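PDB 4JNG: nucleocapsid protein from Schmallenberg virus, which encapsidates the viral RNA genome as a helical nucleocapsid, shielding it from nucleases and presenting it as template for transcription and replication. Local coordinates for residues Q34-G38 / L100-I104; V42-N46 / I122-L126; T139-G143 / A154-P159. All coordinates share one frame; numbering follows the deposited sequence.

Contact 1 of 3, residues Q34-G38 / L100-I104; sequences QLNFG and LARWI
Leu35 runs over one face of the Trp103 indole, and this is the tight half of the contact. Its CB sits over the six-membered ring, 3.8 Å from the ring centroid and 19° off the normal, a CH-pi contact. CD1 follows the same indole toward the five-membered ring, while CD2 turns to Leu100 and meets its CD2 at 3.6 Å. The indole is swung out to the 34-38 segment because CG of Trp103 stands anti to its backbone N (chi1 173°). Its far corner is then wedged between the backbone and the next ring: CH2 comes to 3.5 Å from CA of Asn36, and CZ3 to 3.7 Å from CD1 of Phe37, near the plane of the phenyl ring. The two rings are inclined at 69°. Toward solvent the contact thins out. CB of Asn36 points away from helix 93-110, and its OD1 caps helix 37-45, weakly at Gly38 N and also at Val39 N. No hydrogen bond joins the segments. Tyr24 and Ile28 of helix 20-31 add to the packing on Trp103. The arrangement is an apolar loop-to-helix contact, with an asparagine N-cap starting helix 37-45 beside the middle of helix 93-110.

Contact 2 of 3, residues V42-N46 / I122-L126; sequences VFFLN and IVMPL. With nucleotides of chain A.
Phe44 on helix 37-45 and Met124 in the loop after helix 112-121 meet ring to methyl. Starting from the phenylalanine, CB lies 3.7 Å from the carbonyl O of Val123, its nearest atom in the loop. From CG on, the ring turns one face to the methionine end. CD1 is the ring atom nearest both CE and SD, at 3.7 Å from Met124 CE, while CE1 and CZ lie only slightly farther from that methyl. CE stands over the ring centre, 10° off the normal, and SD approaches obliquely, 4.5 Å from the centroid. CB of Met124 points away from the helix, and bends at chi2 (65°) and chi3 (49°) fold the chain back to bring CE over the ring. CD2 of Phe43 covers the opposite face, so the Phe44 ring is sandwiched. Closer to the nucleic acid, Leu45 CD2 touches Pro125 CG at 3.7 Å and also reaches the base of U30 of chain A, 3.3 Å from its C4. Val123 CG1 borders the O2 side of the same base, and Pro125 CB meets its ribose at C5'. Leu126 extends the apolar surface to U29 and U28. A Met-aromatic contact thus backs an apolar wall of the RNA-binding groove, in which Leu45, Val123, Pro125 and Leu126 line the path of three consecutive uridines.

Contact 3 of 3, residues T139-G143 / A154-P159; sequences TMYLG and AFDFYP
This is a helix-to-turn packing contact, in which the short helix 138-142 rests on a type I' beta turn, Phe155 to Tyr158, that leads into helix 158-168. The turn is closed by the bond from Tyr158 N to Phe155 O. Its last residue provides the main surface, for the Met140 and Tyr158 side chains cross at about a right angle. CB of Met140 stands over the ring centre, 3.9 Å from the centroid and only 8° off the normal. With CG anti to the backbone N (chi1 -166°) and the chain extended beyond it, SD is carried obliquely past the CE1 side, making a Met-aromatic contact at 4.7 Å from the centroid. On the opposite face lies the carbonyl O of Asp156, offset toward the rim. Phe155 packs against the short helix as well: its CE1 lies 3.7 Å from CB of Leu142, and its CD1 lies beside Thr139 O and Gly143 N. Val208 of helix 198-209 touches both Met140 and Tyr158, whereas helix 93-110 meets Leu142 and Phe155. Gly143 meets Pro159 through its backbone, its O 3.5 Å from Pro159 CG. At the outer edge Thr139 CG2 lies 3.5 Å from Asp156 OD2, and the threonine hydroxyl OG1 meets the tyrosine ring near its plane, 3.1 Å from Tyr158 CE2.

In the fold
From the N terminus, the chain leaves helix 20-31 and enters helix 37-45, whose start belongs to contact 1 and whose end belongs to contact 2. Contact 1 closes a loop spanning the two-stranded sheet when helix 93-110 arrives; contact 2 closes later, after helix 112-121, so the two loops cross. Contact 3 follows in series, closing a short irregular loop between helices 138-142 and 158-168. Helix 93-110 joins all three: Leu100 packs on Phe43, Ile104 on both Ile122 and Leu142, and Ala101 on Phe155. Contacts 2 and 3 are further tied by a probable hydrogen bond between Met124 N and Tyr141 OH.

Contact 1 of 3, residues Q34-G38 / L100-I104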
loop_
_atom_site.group_PDB
_atom_site.type_symbol
_atom_site.label_atom_id
_atom_site.label_comp_id
_atom_site.label_asym_id
_atom_site.label_seq_id
_atom_site.Cartn_x
_atom_site.Cartn_y
_atom_site.Cartn_z
ATOM N N GLN B 34 36.144 1.270 -21.225
ATOM C CA GLN B 34 36.071 1.961 -19.941
ATOM C C GLN B 34 35.799 1.046 -18.754
ATOM O O GLN B 34 35.831 1.496 -17.607
ATOM C CB GLN B 34 35.001 3.046 -19.979
ATOM C CG GLN B 34 35.175 4.071 -21.085
ATOM C CD GLN B 34 34.091 5.132 -21.090
ATOM O OE1 GLN B 34 33.430 5.346 -22.106
ATOM N NE2 GLN B 34 33.891 5.795 -19.955
ATOM N N LEU B 35 35.508 -0.228 -19.004
ATOM C CA LEU B 35 35.106 -1.117 -17.918
ATOM C C LEU B 35 36.296 -1.684 -17.154
ATOM O O LEU B 35 37.335 -1.986 -17.729
ATOM C CB LEU B 35 34.261 -2.264 -18.449
ATOM C CG LEU B 35 32.932 -1.845 -19.056
ATOM C CD1 LEU B 35 32.321 -3.046 -19.742
ATOM C CD2 LEU B 35 32.006 -1.270 -17.996
ATOM N N ASN B 36 36.119 -1.806 -15.846
ATOM C CA ASN B 36 37.020 -2.570 -14.995
ATOM C C ASN B 36 36.198 -3.101 -13.831
ATOM O O ASN B 36 35.048 -2.714 -13.672
ATOM C CB ASN B 36 38.189 -1.713 -14.503
ATOM C CG ASN B 36 37.739 -0.493 -13.731
ATOM O OD1 ASN B 36 37.261 -0.595 -12.603
ATOM N ND2 ASN B 36 37.901 0.677 -14.335
ATOM N N PHE B 37 36.794 -3.956 -13.009
ATOM C CA PHE B 37 36.072 -4.593 -11.914
ATOM C C PHE B 37 35.616 -3.630 -10.819
ATOM O O PHE B 37 34.674 -3.933 -10.094
ATOM C CB PHE B 37 36.906 -5.721 -11.295
ATOM C CG PHE B 37 37.189 -6.872 -12.230
ATOM C CD1 PHE B 37 36.433 -7.090 -13.372
ATOM C CD2 PHE B 37 38.206 -7.767 -11.936
ATOM C CE1 PHE B 37 36.698 -8.158 -14.209
ATOM C CE2 PHE B 37 38.472 -8.836 -12.773
ATOM C CZ PHE B 37 37.718 -9.033 -13.908
ATOM N N GLY B 38 36.283 -2.487 -10.683
ATOM C CA GLY B 38 35.843 -1.450 -9.741
ATOM C C GLY B 38 34.532 -0.833 -10.195
ATOM O O GLY B 38 33.646 -0.541 -9.385
ATOM N N LEU B 100 26.944 -6.486 -17.866
ATOM C CA LEU B 100 28.123 -6.389 -16.980
ATOM C C LEU B 100 28.488 -7.731 -16.357
ATOM O O LEU B 100 29.665 -8.076 -16.275
ATOM C CB LEU B 100 27.935 -5.333 -15.884
ATOM C CG LEU B 100 28.051 -3.856 -16.270
ATOM C CD1 LEU B 100 27.603 -2.984 -15.105
ATOM C CD2 LEU B 100 29.468 -3.460 -16.694
ATOM N N ALA B 101 27.484 -8.481 -15.919
ATOM C CA ALA B 101 27.695 -9.850 -15.433
ATOM C C ALA B 101 28.344 -10.724 -16.508
ATOM O O ALA B 101 29.286 -11.462 -16.231
ATOM C CB ALA B 101 26.383 -10.470 -14.975
ATOM N N ARG B 102 27.833 -10.622 -17.728
ATOM C CA ARG B 102 28.366 -11.351 -18.861
ATOM C C ARG B 102 29.799 -10.913 -19.184
ATOM O O ARG B 102 30.632 -11.737 -19.548
ATOM C CB ARG B 102 27.457 -11.151 -20.075
ATOM C CG ARG B 102 28.025 -11.603 -21.407
ATOM C CD ARG B 102 28.089 -13.106 -21.539
ATOM N NE ARG B 102 27.377 -13.502 -22.748
ATOM C CZ ARG B 102 27.884 -13.492 -23.978
ATOM N NH1 ARG B 102 29.144 -13.133 -24.219
ATOM N NH2 ARG B 102 27.116 -13.852 -24.983
ATOM N N TRP B 103 30.069 -9.617 -19.068
ATOM C CA TRP B 103 31.415 -9.099 -19.292
ATOM C C TRP B 103 32.393 -9.688 -18.273
ATOM O O TRP B 103 33.475 -10.128 -18.646
ATOM C CB TRP B 103 31.431 -7.572 -19.258
ATOM C CG TRP B 103 32.808 -6.994 -19.308
ATOM C CD1 TRP B 103 33.604 -6.871 -20.405
ATOM C CD2 TRP B 103 33.557 -6.481 -18.209
ATOM N NE1 TRP B 103 34.808 -6.302 -20.062
ATOM C CE2 TRP B 103 34.809 -6.057 -18.715
ATOM C CE3 TRP B 103 33.300 -6.341 -16.842
ATOM C CZ2 TRP B 103 35.794 -5.497 -17.903
ATOM C CZ3 TRP B 103 34.275 -5.783 -16.036
ATOM C CH2 TRP B 103 35.515 -5.373 -16.568
ATOM N N ILE B 104 31.990 -9.725 -17.003
ATOM C CA ILE B 104 32.832 -10.278 -15.944
ATOM C C ILE B 104 33.148 -11.738 -16.240
ATOM O O ILE B 104 34.308 -12.162 -16.150
ATOM C CB ILE B 104 32.180 -10.169 -14.545
ATOM C CG1 ILE B 104 32.039 -8.703 -14.121
ATOM C CG2 ILE B 104 33.018 -10.898 -13.497
ATOM C CD1 ILE B 104 31.044 -8.490 -12.998
#

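Contact 2 of 3, residues V42-N46 / I122-L126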
loop_
_atom_site.group_PDB
_atom_site.type_symbol
_atom_site.label_atom_id
_atom_site.label_comp_id
_atom_site.label_asym_id
_atom_site.label_seq_id
_atom_site.Cartn_x
_atom_site.Cartn_y
_atom_site.Cartn_z
ATOM N N VAL B 42 30.930 -1.212 -8.148
ATOM C CA VAL B 42 30.072 -0.115 -7.740
ATOM C C VAL B 42 28.659 -0.320 -8.303
ATOM O O VAL B 42 27.675 -0.152 -7.584
ATOM C CB VAL B 42 30.631 1.241 -8.200
ATOM C CG1 VAL B 42 29.648 2.356 -7.889
ATOM C CG2 VAL B 42 31.965 1.527 -7.520
ATOM N N PHE B 43 28.562 -0.696 -9.574
ATOM C CA PHE B 43 27.246 -0.958 -10.148
ATOM C C PHE B 43 26.429 -1.895 -9.267
ATOM O O PHE B 43 25.325 -1.541 -8.852
ATOM C CB PHE B 43 27.311 -1.532 -11.560
ATOM C CG PHE B 43 25.961 -1.847 -12.123
ATOM C CD1 PHE B 43 25.187 -0.848 -12.688
ATOM C CD2 PHE B 43 25.438 -3.130 -12.040
ATOM C CE1 PHE B 43 23.922 -1.126 -13.176
ATOM C CE2 PHE B 43 24.180 -3.411 -12.527
ATOM C CZ PHE B 43 23.417 -2.408 -13.103
ATOM N N PHE B 44 26.975 -3.074 -8.973
ATOM C CA PHE B 44 26.177 -4.133 -8.331
ATOM C C PHE B 44 25.840 -3.880 -6.865
ATOM O O PHE B 44 24.879 -4.447 -6.361
ATOM C CB PHE B 44 26.829 -5.508 -8.496
ATOM C CG PHE B 44 26.716 -6.054 -9.884
ATOM C CD1 PHE B 44 25.481 -6.473 -10.373
ATOM C CD2 PHE B 44 27.830 -6.154 -10.708
ATOM C CE1 PHE B 44 25.363 -6.970 -11.653
ATOM C CE2 PHE B 44 27.713 -6.649 -11.996
ATOM C CZ PHE B 44 26.474 -7.050 -12.471
ATOM N N LEU B 45 26.606 -3.041 -6.174
ATOM C CA LEU B 45 26.208 -2.651 -4.818
ATOM C C LEU B 45 25.202 -1.490 -4.797
ATOM O O LEU B 45 24.472 -1.328 -3.820
ATOM C CB LEU B 45 27.430 -2.328 -3.963
ATOM C CG LEU B 45 28.297 -3.560 -3.683
ATOM C CD1 LEU B 45 29.700 -3.145 -3.275
ATOM C CD2 LEU B 45 27.661 -4.449 -2.628
ATOM N N ASN B 46 25.154 -0.697 -5.870
ATOM C CA ASN B 46 24.281 0.474 -5.936
ATOM C C ASN B 46 23.113 0.310 -6.904
ATOM O O ASN B 46 22.485 1.290 -7.307
ATOM C CB ASN B 46 25.101 1.704 -6.310
ATOM C CG ASN B 46 26.046 2.117 -5.209
ATOM O OD1 ASN B 46 27.186 1.667 -5.156
ATOM N ND2 ASN B 46 25.578 2.983 -4.322
ATOM N N ILE B 122 34.457 -7.889 -6.527
ATOM C CA ILE B 122 33.027 -7.839 -6.895
ATOM C C ILE B 122 32.103 -8.633 -5.969
ATOM O O ILE B 122 32.339 -9.811 -5.678
ATOM C CB ILE B 122 32.823 -8.281 -8.357
ATOM C CG1 ILE B 122 33.596 -7.342 -9.284
ATOM C CG2 ILE B 122 31.342 -8.284 -8.737
ATOM C CD1 ILE B 122 33.768 -7.874 -10.685
ATOM N N VAL B 123 31.028 -7.968 -5.547
ATOM C CA VAL B 123 30.067 -8.515 -4.611
ATOM C C VAL B 123 28.695 -8.608 -5.280
ATOM O O VAL B 123 28.214 -7.638 -5.847
ATOM C CB VAL B 123 29.981 -7.627 -3.356
ATOM C CG1 VAL B 123 29.115 -8.280 -2.304
ATOM C CG2 VAL B 123 31.375 -7.377 -2.785
ATOM N N MET B 124 28.081 -9.782 -5.221
ATOM C CA MET B 124 26.728 -9.985 -5.753
ATOM C C MET B 124 25.792 -10.192 -4.567
ATOM O O MET B 124 25.606 -11.320 -4.108
ATOM C CB MET B 124 26.695 -11.193 -6.696
ATOM C CG MET B 124 25.420 -11.355 -7.525
ATOM S SD MET B 124 25.095 -10.042 -8.730
ATOM C CE MET B 124 26.681 -9.927 -9.560
ATOM N N PRO B 125 25.216 -9.095 -4.048
ATOM C CA PRO B 125 24.227 -9.236 -2.990
ATOM C C PRO B 125 22.912 -9.723 -3.568
ATOM O O PRO B 125 22.103 -8.929 -4.027
ATOM C CB PRO B 125 24.091 -7.814 -2.432
ATOM C CG PRO B 125 25.008 -6.952 -3.214
ATOM C CD PRO B 125 25.358 -7.695 -4.458
ATOM N N LEU B 126 22.728 -11.034 -3.544
ATOM C CA LEU B 126 21.591 -11.713 -4.173
ATOM C C LEU B 126 21.979 -13.181 -4.221
ATOM O O LEU B 126 21.180 -14.065 -3.913
ATOM C CB LEU B 126 21.313 -11.192 -5.594
ATOM C CG LEU B 126 20.218 -10.140 -5.746
ATOM C CD1 LEU B 126 20.536 -9.133 -6.842
ATOM C CD2 LEU B 126 18.886 -10.815 -6.019
ATOM P P U A 29 16.300 -8.565 0.000
ATOM O OP1 U A 29 16.611 -8.778 1.437
ATOM O OP2 U A 29 15.440 -7.424 -0.403
ATOM O "O5'" U A 29 17.655 -8.461 -0.829
ATOM C "C5'" U A 29 18.799 -9.268 -0.497
ATOM C "C4'" U A 29 20.064 -8.515 -0.828
ATOM O "O4'" U A 29 20.077 -8.213 -2.253
ATOM C "C3'" U A 29 20.234 -7.177 -0.110
ATOM O "O3'" U A 29 21.598 -6.967 0.252
ATOM C "C2'" U A 29 19.774 -6.174 -1.163
ATOM O "O2'" U A 29 20.251 -4.855 -1.007
ATOM C "C1'" U A 29 20.302 -6.831 -2.436
ATOM N N1 U A 29 19.638 -6.400 -3.676
ATOM C C2 U A 29 20.424 -6.214 -4.799
ATOM O O2 U A 29 21.626 -6.414 -4.808
ATOM N N3 U A 29 19.745 -5.790 -5.914
ATOM C C4 U A 29 18.395 -5.535 -6.023
ATOM O O4 U A 29 17.934 -5.155 -7.100
ATOM C C5 U A 29 17.652 -5.742 -4.818
ATOM C C6 U A 29 18.281 -6.159 -3.713
ATOM P P U A 30 22.028 -6.711 1.785
ATOM O OP1 U A 30 20.890 -7.074 2.666
ATOM O OP2 U A 30 22.623 -5.352 1.865
ATOM O "O5'" U A 30 23.178 -7.789 2.016
ATOM C "C5'" U A 30 23.897 -8.299 0.888
ATOM C "C4'" U A 30 25.156 -9.033 1.289
ATOM O "O4'" U A 30 26.182 -8.747 0.295
ATOM C "C3'" U A 30 25.784 -8.681 2.636
ATOM O "O3'" U A 30 25.306 -9.530 3.679
ATOM C "C2'" U A 30 27.262 -8.947 2.377
ATOM O "O2'" U A 30 27.606 -10.314 2.466
ATOM C "C1'" U A 30 27.410 -8.463 0.938
ATOM N N1 U A 30 27.678 -7.021 0.827
ATOM C C2 U A 30 28.997 -6.613 0.866
ATOM O O2 U A 30 29.928 -7.392 0.972
ATOM N N3 U A 30 29.186 -5.258 0.759
ATOM C C4 U A 30 28.216 -4.287 0.632
ATOM O O4 U A 30 28.551 -3.105 0.552
ATOM C C5 U A 30 26.876 -4.787 0.612
ATOM C C6 U A 30 26.657 -6.103 0.708
ATOM P P U A 28 11.702 -7.242 -2.413
ATOM O OP1 U A 28 11.316 -7.162 -0.982
ATOM O OP2 U A 28 12.218 -6.031 -3.096
ATOM O "O5'" U A 28 12.763 -8.424 -2.555
ATOM C "C5'" U A 28 12.692 -9.583 -1.704
ATOM C "C4'" U A 28 13.818 -10.541 -2.012
ATOM O "O4'" U A 28 13.710 -11.011 -3.377
ATOM C "C3'" U A 28 15.217 -9.954 -1.926
ATOM O "O3'" U A 28 15.653 -9.908 -0.574
ATOM C "C2'" U A 28 16.028 -10.894 -2.815
ATOM O "O2'" U A 28 16.546 -12.026 -2.148
ATOM C "C1'" U A 28 15.005 -11.273 -3.892
ATOM N N1 U A 28 15.168 -10.511 -5.138
ATOM C C2 U A 28 15.718 -11.160 -6.225
ATOM O O2 U A 28 16.070 -12.328 -6.192
ATOM N N3 U A 28 15.840 -10.392 -7.356
ATOM C C4 U A 28 15.478 -9.070 -7.510
ATOM O O4 U A 28 15.652 -8.516 -8.596
ATOM C C5 U A 28 14.918 -8.467 -6.340
ATOM C C6 U A 28 14.790 -9.189 -5.221
#

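Contact 3 of 3, residues T139-G143 / A154-P159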
loop_
_atom_site.group_PDB
_atom_site.type_symbol
_atom_site.label_atom_id
_atom_site.label_comp_id
_atom_site.label_asym_id
_atom_site.label_seq_id
_atom_site.Cartn_x
_atom_site.Cartn_y
_atom_site.Cartn_z
ATOM N N THR B 139 30.030 -18.899 -12.758
ATOM C CA THR B 139 28.770 -18.992 -13.503
ATOM C C THR B 139 27.552 -19.010 -12.578
ATOM O O THR B 139 26.532 -18.414 -12.896
ATOM C CB THR B 139 28.710 -20.208 -14.460
ATOM O OG1 THR B 139 28.593 -21.423 -13.714
ATOM C CG2 THR B 139 29.933 -20.269 -15.347
ATOM N N MET B 140 27.662 -19.677 -11.433
ATOM C CA MET B 140 26.550 -19.729 -10.480
ATOM C C MET B 140 26.385 -18.399 -9.755
ATOM O O MET B 140 25.266 -17.875 -9.647
ATOM C CB MET B 140 26.752 -20.848 -9.455
ATOM C CG MET B 140 25.482 -21.140 -8.673
ATOM S SD MET B 140 25.578 -22.556 -7.568
ATOM C CE MET B 140 24.259 -22.109 -6.450
ATOM N N TYR B 141 27.506 -17.868 -9.269
ATOM C CA TYR B 141 27.544 -16.627 -8.501
ATOM C C TYR B 141 27.077 -15.425 -9.316
ATOM O O TYR B 141 26.301 -14.607 -8.836
ATOM C CB TYR B 141 28.969 -16.374 -7.984
ATOM C CG TYR B 141 29.088 -15.218 -7.017
ATOM C CD1 TYR B 141 28.683 -15.350 -5.696
ATOM C CD2 TYR B 141 29.613 -13.993 -7.420
ATOM C CE1 TYR B 141 28.787 -14.298 -4.804
ATOM C CE2 TYR B 141 29.728 -12.935 -6.531
ATOM C CZ TYR B 141 29.312 -13.095 -5.225
ATOM O OH TYR B 141 29.419 -12.041 -4.339
ATOM N N LEU B 142 27.573 -15.308 -10.541
ATOM C CA LEU B 142 27.184 -14.203 -11.403
ATOM C C LEU B 142 25.819 -14.462 -12.019
ATOM O O LEU B 142 25.126 -13.522 -12.394
ATOM C CB LEU B 142 28.213 -13.980 -12.506
ATOM C CG LEU B 142 29.613 -13.569 -12.060
ATOM C CD1 LEU B 142 30.522 -13.579 -13.269
ATOM C CD2 LEU B 142 29.623 -12.200 -11.395
ATOM N N GLY B 143 25.441 -15.733 -12.112
ATOM C CA GLY B 143 24.103 -16.123 -12.570
ATOM C C GLY B 143 22.965 -15.545 -11.747
ATOM O O GLY B 143 21.819 -15.516 -12.206
ATOM N N ALA B 154 25.901 -18.710 -21.460
ATOM C CA ALA B 154 27.086 -18.211 -20.772
ATOM C C ALA B 154 27.087 -18.527 -19.277
ATOM O O ALA B 154 28.163 -18.674 -18.675
ATOM C CB ALA B 154 27.220 -16.711 -20.984
ATOM N N PHE B 155 25.902 -18.610 -18.677
ATOM C CA PHE B 155 25.785 -18.885 -17.246
ATOM C C PHE B 155 25.287 -20.302 -16.964
ATOM O O PHE B 155 24.756 -20.574 -15.888
ATOM C CB PHE B 155 24.885 -17.852 -16.564
ATOM C CG PHE B 155 25.423 -16.446 -16.622
ATOM C CD1 PHE B 155 26.501 -16.062 -15.828
ATOM C CD2 PHE B 155 24.853 -15.506 -17.466
ATOM C CE1 PHE B 155 27.000 -14.767 -15.880
ATOM C CE2 PHE B 155 25.342 -14.210 -17.523
ATOM C CZ PHE B 155 26.421 -13.840 -16.730
ATOM N N ASP B 156 25.471 -21.195 -17.937
ATOM C CA ASP B 156 25.205 -22.621 -17.757
ATOM C C ASP B 156 23.873 -22.853 -17.050
ATOM O O ASP B 156 23.816 -23.515 -16.014
ATOM C CB ASP B 156 26.360 -23.268 -16.975
ATOM C CG ASP B 156 27.666 -23.263 -17.749
ATOM O OD1 ASP B 156 27.656 -23.574 -18.962
ATOM O OD2 ASP B 156 28.715 -22.961 -17.140
ATOM N N PHE B 157 22.820 -22.254 -17.607
ATOM C CA PHE B 157 21.432 -22.422 -17.147
ATOM C C PHE B 157 21.116 -21.963 -15.718
ATOM O O PHE B 157 19.983 -22.109 -15.273
ATOM C CB PHE B 157 20.981 -23.885 -17.323
ATOM C CG PHE B 157 20.568 -24.231 -18.726
ATOM C CD1 PHE B 157 19.363 -23.771 -19.239
ATOM C CD2 PHE B 157 21.374 -25.032 -19.528
ATOM C CE1 PHE B 157 18.974 -24.092 -20.530
ATOM C CE2 PHE B 157 20.992 -25.356 -20.817
ATOM C CZ PHE B 157 19.789 -24.885 -21.320
ATOM N N TYR B 158 22.077 -21.393 -14.997
ATOM C CA TYR B 158 21.847 -21.082 -13.581
ATOM C C TYR B 158 20.698 -20.099 -13.312
ATOM O O TYR B 158 19.921 -20.315 -12.387
ATOM C CB TYR B 158 23.141 -20.622 -12.889
ATOM C CG TYR B 158 24.029 -21.786 -12.517
ATOM C CD1 TYR B 158 23.574 -22.770 -11.644
ATOM C CD2 TYR B 158 25.301 -21.928 -13.054
ATOM C CE1 TYR B 158 24.366 -23.851 -11.303
ATOM C CE2 TYR B 158 26.101 -23.009 -12.717
ATOM C CZ TYR B 158 25.627 -23.964 -11.840
ATOM O OH TYR B 158 26.412 -25.037 -11.499
ATOM N N PRO B 159 20.585 -19.019 -14.111
ATOM C CA PRO B 159 19.511 -18.058 -13.852
ATOM C C PRO B 159 18.110 -18.671 -13.983
ATOM O O PRO B 159 17.210 -18.293 -13.246
ATOM C CB PRO B 159 19.733 -16.978 -14.921
ATOM C CG PRO B 159 21.162 -17.103 -15.302
ATOM C CD PRO B 159 21.490 -18.560 -15.178
#